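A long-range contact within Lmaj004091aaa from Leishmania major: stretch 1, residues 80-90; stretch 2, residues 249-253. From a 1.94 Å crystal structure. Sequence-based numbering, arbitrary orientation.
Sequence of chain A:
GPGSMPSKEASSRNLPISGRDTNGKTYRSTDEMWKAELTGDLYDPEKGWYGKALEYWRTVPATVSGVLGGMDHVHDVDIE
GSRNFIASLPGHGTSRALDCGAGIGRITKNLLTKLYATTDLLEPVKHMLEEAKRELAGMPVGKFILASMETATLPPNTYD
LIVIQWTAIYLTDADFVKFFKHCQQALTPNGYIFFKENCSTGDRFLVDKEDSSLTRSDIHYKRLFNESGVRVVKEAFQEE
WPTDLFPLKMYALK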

ATOM      1  N   GLU A  80     -13.391  -9.856   2.810  1.00 27.09           N
ATOM      2  CA  GLU A  80     -14.049 -10.171   4.080  1.00 27.02           C
ATOM      3  C   GLU A  80     -13.149  -9.858   5.293  1.00 26.47           C
ATOM      4  O   GLU A  80     -13.602  -9.276   6.286  1.00 25.95           O
ATOM      5  CB  GLU A  80     -14.513 -11.628   4.080  1.00 29.02           C
ATOM      6  CG  GLU A  80     -15.269 -12.064   5.332  1.00 32.98           C
ATOM      7  CD  GLU A  80     -16.634 -11.377   5.514  1.00 43.44           C
ATOM      8  OE1 GLU A  80     -17.035 -10.538   4.674  1.00 42.85           O
ATOM      9  OE2 GLU A  80     -17.323 -11.707   6.508  1.00 46.66           O
ATOM     10  N   GLY A  81     -11.870 -10.214   5.201  1.00 26.36           N
ATOM     11  CA  GLY A  81     -10.880  -9.832   6.229  1.00 24.71           C
ATOM     12  C   GLY A  81     -10.774  -8.328   6.489  1.00 24.43           C
ATOM     13  O   GLY A  81     -10.698  -7.895   7.639  1.00 23.08           O
ATOM     14  N   SER A  82     -10.756  -7.537   5.415  1.00 25.00           N
ATOM     15  CA  SER A  82     -10.712  -6.088   5.522  1.00 24.85           C
ATOM     16  C   SER A  82     -11.989  -5.534   6.163  1.00 26.34           C
ATOM     17  O   SER A  82     -11.950  -4.644   7.024  1.00 24.51           O
ATOM     18  CB  SER A  82     -10.545  -5.471   4.137  1.00 25.74           C
ATOM     19  OG  SER A  82      -9.287  -5.784   3.603  1.00 24.86           O
ATOM     20  N   ARG A  83     -13.125  -6.052   5.717  1.00 28.92           N
ATOM     21  CA  ARG A  83     -14.414  -5.607   6.239  1.00 32.03           C
ATOM     22  C   ARG A  83     -14.544  -5.864   7.754  1.00 31.96           C
ATOM     23  O   ARG A  83     -14.950  -4.966   8.519  1.00 29.78           O
ATOM     24  CB  ARG A  83     -15.548  -6.280   5.482  1.00 30.76           C
ATOM     25  CG  ARG A  83     -16.896  -5.728   5.879  1.00 35.79           C
ATOM     26  CD  ARG A  83     -18.046  -6.533   5.294  1.00 39.82           C
ATOM     27  NE  ARG A  83     -18.190  -7.869   5.873  1.00 46.29           N
ATOM     28  CZ  ARG A  83     -18.575  -8.132   7.127  1.00 50.32           C
ATOM     29  NH1 ARG A  83     -18.837  -7.154   7.998  1.00 52.99           N
ATOM     30  NH2 ARG A  83     -18.684  -9.399   7.521  1.00 47.04           N
ATOM     31  N   ASN A  84     -14.185  -7.076   8.178  1.00 29.11           N
ATOM     32  CA  ASN A  84     -14.172  -7.437   9.605  1.00 27.05           C
ATOM     33  C   ASN A  84     -13.155  -6.610  10.413  1.00 27.47           C
ATOM     34  O   ASN A  84     -13.441  -6.169  11.518  1.00 21.77           O
ATOM     35  CB  ASN A  84     -13.914  -8.940   9.780  1.00 27.58           C
ATOM     36  CG  ASN A  84     -15.085  -9.801   9.295  1.00 28.56           C
ATOM     37  OD1 ASN A  84     -16.216  -9.337   9.209  1.00 31.42           O
ATOM     38  ND2 ASN A  84     -14.809 -11.062   8.980  1.00 33.71           N
ATOM     39  N   PHE A  85     -11.988  -6.366   9.832  1.00 28.36           N
ATOM     40  CA  PHE A  85     -10.976  -5.542  10.480  1.00 28.54           C
ATOM     41  C   PHE A  85     -11.463  -4.105  10.654  1.00 27.61           C
ATOM     42  O   PHE A  85     -11.405  -3.568  11.756  1.00 23.36           O
ATOM     43  CB  PHE A  85      -9.665  -5.561   9.685  1.00 27.41           C
ATOM     44  CG  PHE A  85      -8.531  -4.808  10.350  1.00 29.98           C
ATOM     45  CD1 PHE A  85      -7.754  -5.409  11.322  1.00 27.35           C
ATOM     46  CD2 PHE A  85      -8.232  -3.504   9.980  1.00 29.74           C
ATOM     47  CE1 PHE A  85      -6.704  -4.722  11.915  1.00 29.36           C
ATOM     48  CE2 PHE A  85      -7.186  -2.821  10.572  1.00 29.83           C
ATOM     49  CZ  PHE A  85      -6.424  -3.433  11.543  1.00 28.87           C
ATOM     50  N   ILE A  86     -11.938  -3.494   9.574  1.00 26.67           N
ATOM     51  CA  ILE A  86     -12.435  -2.109   9.644  1.00 28.36           C
ATOM     52  C   ILE A  86     -13.625  -1.960  10.605  1.00 27.18           C
ATOM     53  O   ILE A  86     -13.713  -0.969  11.343  1.00 25.22           O
ATOM     54  CB  ILE A  86     -12.841  -1.569   8.268  1.00 27.91           C
ATOM     55  CG1 ILE A  86     -11.610  -1.450   7.356  1.00 28.86           C
ATOM     56  CG2 ILE A  86     -13.521  -0.203   8.412  1.00 30.19           C
ATOM     57  CD1 ILE A  86     -11.949  -1.485   5.893  1.00 27.88           C
ATOM     58  N   ALA A  87     -14.521  -2.947  10.598  1.00 25.20           N
ATOM     59  CA  ALA A  87     -15.665  -2.958  11.514  1.00 25.08           C
ATOM     60  C   ALA A  87     -15.232  -2.840  12.958  1.00 25.92           C
ATOM     61  O   ALA A  87     -15.902  -2.203  13.765  1.00 28.87           O
ATOM     62  CB  ALA A  87     -16.500  -4.217  11.327  1.00 26.33           C
ATOM     63  N   SER A  88     -14.097  -3.442  13.279  1.00 27.45           N
ATOM     64  CA  SER A  88     -13.613  -3.474  14.640  1.00 27.96           C
ATOM     65  C   SER A  88     -12.899  -2.198  15.115  1.00 29.98           C
ATOM     66  O   SER A  88     -12.456  -2.141  16.260  1.00 32.06           O
ATOM     67  CB  SER A  88     -12.648  -4.639  14.784  1.00 26.91           C
ATOM     68  OG  SER A  88     -11.443  -4.354  14.093  1.00 33.60           O
ATOM     69  N   LEU A  89     -12.717  -1.208  14.247  1.00 30.47           N
ATOM     70  CA  LEU A  89     -11.932  -0.039  14.639  1.00 29.24           C
ATOM     71  C   LEU A  89     -12.818   0.902  15.449  1.00 28.07           C
ATOM     72  O   LEU A  89     -13.884   1.269  14.989  1.00 26.73           O
ATOM     73  CB  LEU A  89     -11.348   0.663  13.414  1.00 28.39           C
ATOM     74  CG  LEU A  89     -10.433  -0.222  12.570  1.00 23.84           C
ATOM     75  CD1 LEU A  89     -10.034   0.498  11.275  1.00 27.07           C
ATOM     76  CD2 LEU A  89      -9.208  -0.633  13.368  1.00 29.01           C
ATOM     77  N   PRO A  90     -12.401   1.255  16.681  1.00 30.95           N
ATOM     78  CA  PRO A  90     -13.227   2.150  17.509  1.00 30.90           C
ATOM     79  C   PRO A  90     -13.402   3.541  16.928  1.00 30.48           C
ATOM     80  O   PRO A  90     -12.456   4.133  16.393  1.00 30.66           O
ATOM     81  CB  PRO A  90     -12.474   2.215  18.845  1.00 31.02           C
ATOM     82  CG  PRO A  90     -11.610   1.022  18.846  1.00 33.52           C
ATOM     83  CD  PRO A  90     -11.200   0.818  17.413  1.00 32.58           C
ATOM     84  N   LYS A 249      -0.596  -8.674   6.175  1.00 26.91           N
ATOM     85  CA  LYS A 249      -0.907  -7.985   7.423  1.00 29.14           C
ATOM     86  C   LYS A 249      -1.686  -6.666   7.222  1.00 27.28           C
ATOM     87  O   LYS A 249      -1.407  -5.864   6.332  1.00 27.92           O
ATOM     88  CB  LYS A 249       0.373  -7.720   8.237  1.00 28.93           C
ATOM     89  CG  LYS A 249       0.129  -7.736   9.737  1.00 30.54           C
ATOM     90  CD  LYS A 249       1.396  -7.603  10.578  1.00 31.63           C
ATOM     91  CE  LYS A 249       1.063  -7.357  12.054  1.00 30.37           C
ATOM     92  NZ  LYS A 249       2.182  -6.697  12.806  1.00 32.12           N
HETATM   93  N   MSE A 250      -2.660  -6.458   8.081  1.00 26.02           N
HETATM   94  CA  MSE A 250      -3.396  -5.206   8.147  1.00 28.17           C
HETATM   95  C   MSE A 250      -2.966  -4.401   9.361  1.00 27.07           C
HETATM   96  O   MSE A 250      -2.797  -4.951  10.443  1.00 24.55           O
HETATM   97  CB  MSE A 250      -4.879  -5.510   8.276  1.00 28.41           C
HETATM   98  CG  MSE A 250      -5.470  -6.113   7.038  1.00 32.16           C
HETATM   99 SE   MSE A 250      -7.215  -6.890   7.373  0.85 34.33          SE
HETATM  100  CE  MSE A 250      -6.622  -8.648   8.050  1.00 37.99           C
ATOM    101  N   TYR A 251      -2.810  -3.095   9.162  1.00 27.25           N
ATOM    102  CA  TYR A 251      -2.556  -2.139  10.215  1.00 26.69           C
ATOM    103  C   TYR A 251      -3.578  -1.010  10.158  1.00 26.61           C
ATOM    104  O   TYR A 251      -3.850  -0.475   9.084  1.00 28.34           O
ATOM    105  CB  TYR A 251      -1.189  -1.489  10.038  1.00 29.81           C
ATOM    106  CG  TYR A 251      -0.010  -2.420   9.943  1.00 30.14           C
ATOM    107  CD1 TYR A 251       0.426  -2.882   8.705  1.00 33.45           C
ATOM    108  CD2 TYR A 251       0.714  -2.788  11.079  1.00 32.17           C
ATOM    109  CE1 TYR A 251       1.516  -3.713   8.596  1.00 32.18           C
ATOM    110  CE2 TYR A 251       1.832  -3.622  10.978  1.00 29.20           C
ATOM    111  CZ  TYR A 251       2.220  -4.071   9.731  1.00 31.95           C
ATOM    112  OH  TYR A 251       3.302  -4.895   9.593  1.00 36.18           O
ATOM    113  N   ALA A 252      -4.131  -0.647  11.310  1.00 26.89           N
ATOM    114  CA  ALA A 252      -4.927   0.580  11.437  1.00 25.38           C
ATOM    115  C   ALA A 252      -4.055   1.620  12.116  1.00 26.12           C
ATOM    116  O   ALA A 252      -3.610   1.397  13.234  1.00 28.81           O
ATOM    117  CB  ALA A 252      -6.144   0.344  12.240  1.00 21.07           C
ATOM    118  N   LEU A 253      -3.819   2.740  11.436  1.00 26.61           N
ATOM    119  CA  LEU A 253      -2.852   3.744  11.886  1.00 27.73           C
ATOM    120  C   LEU A 253      -3.543   5.101  12.068  1.00 27.91           C
ATOM    121  O   LEU A 253      -4.451   5.447  11.317  1.00 27.09           O
ATOM    122  CB  LEU A 253      -1.693   3.878  10.875  1.00 26.82           C
ATOM    123  CG  LEU A 253      -1.020   2.582  10.372  1.00 29.67           C
ATOM    124  CD1 LEU A 253      -0.273   2.804   9.075  1.00 30.99           C
ATOM    125  CD2 LEU A 253      -0.081   2.023  11.424  1.00 28.89           C
TER

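The most unusual feature of this contact is a selenium atom packed against a helix at a glycine. Met-250, present as selenomethionine, sends its side chain from the strand 249-253 to the helix that ends at residue 87, and its SE lies 3.6 Å from the carbonyl O of Gly-81 and 3.6 Å from CB of Phe-85, one helical turn further on. Gly-81 has no side chain, and its backbone O meets SE directly; a CB built at ideal geometry would point toward the strand and sit 4.0 Å from CE of Met-250, at contact distance and not in clash. SE is also 4.0 Å from CA of Ser-82.

The example illustrates a general principle: a helix and a strand far apart in sequence can be held together by packing alone. No hydrogen bond crosses between these stretches, whose touching residues are at least 163 positions apart. The axes approach to 9.9 Å and their N-to-C directions differ by 29°, so the two elements run in broadly the same direction, and side chains must fill the space between them.

Phe-85 is the central helix residue of this packing. Its CA-to-CB bond points toward the strand, and with chi1 at -176° (t) its ring meets two inward-pointing residues in different ways. CB of Met-250 lies over one face, 4.0 Å from the ring centroid and only 3° off the normal, a nearly ideal CH-pi geometry; SE, 4.5 Å from the centroid, approaches obliquely. At the ring edge, CZ is 3.6 Å from the backbone N of Ala-252, while CE2 is 3.7 Å from CB of the same residue.

Strand alternation explains the pattern. Met-250 and Ala-252 point toward the helix, whereas Tyr-251 between them points away and offers chiefly its backbone, with its C 4.0 Å from CZ of Phe-85. The small methyl of Ala-252 touches both the Phe-85 ring and CD2 of Leu-89, whose distance from CB of Ala-252 is 3.4 Å. Leu-89 thus carries the apolar contact beyond the end of the helix. In all, 269 Å² is buried, with Met-250 and Phe-85 the most heavily covered.

Some polar side chains of stretch 1 bond within the stretch, while OG of Ser-82 is satisfied elsewhere in the structure. Arg-83, pointing away from the strand, forms a salt bridge with Glu-80, NH2 to OE2 at 2.9 Å. Beyond the helix, OG of Ser-88 donates a very short 2.5 Å hydrogen bond to O of Phe-85, tying the turn to the residue that anchors the contact.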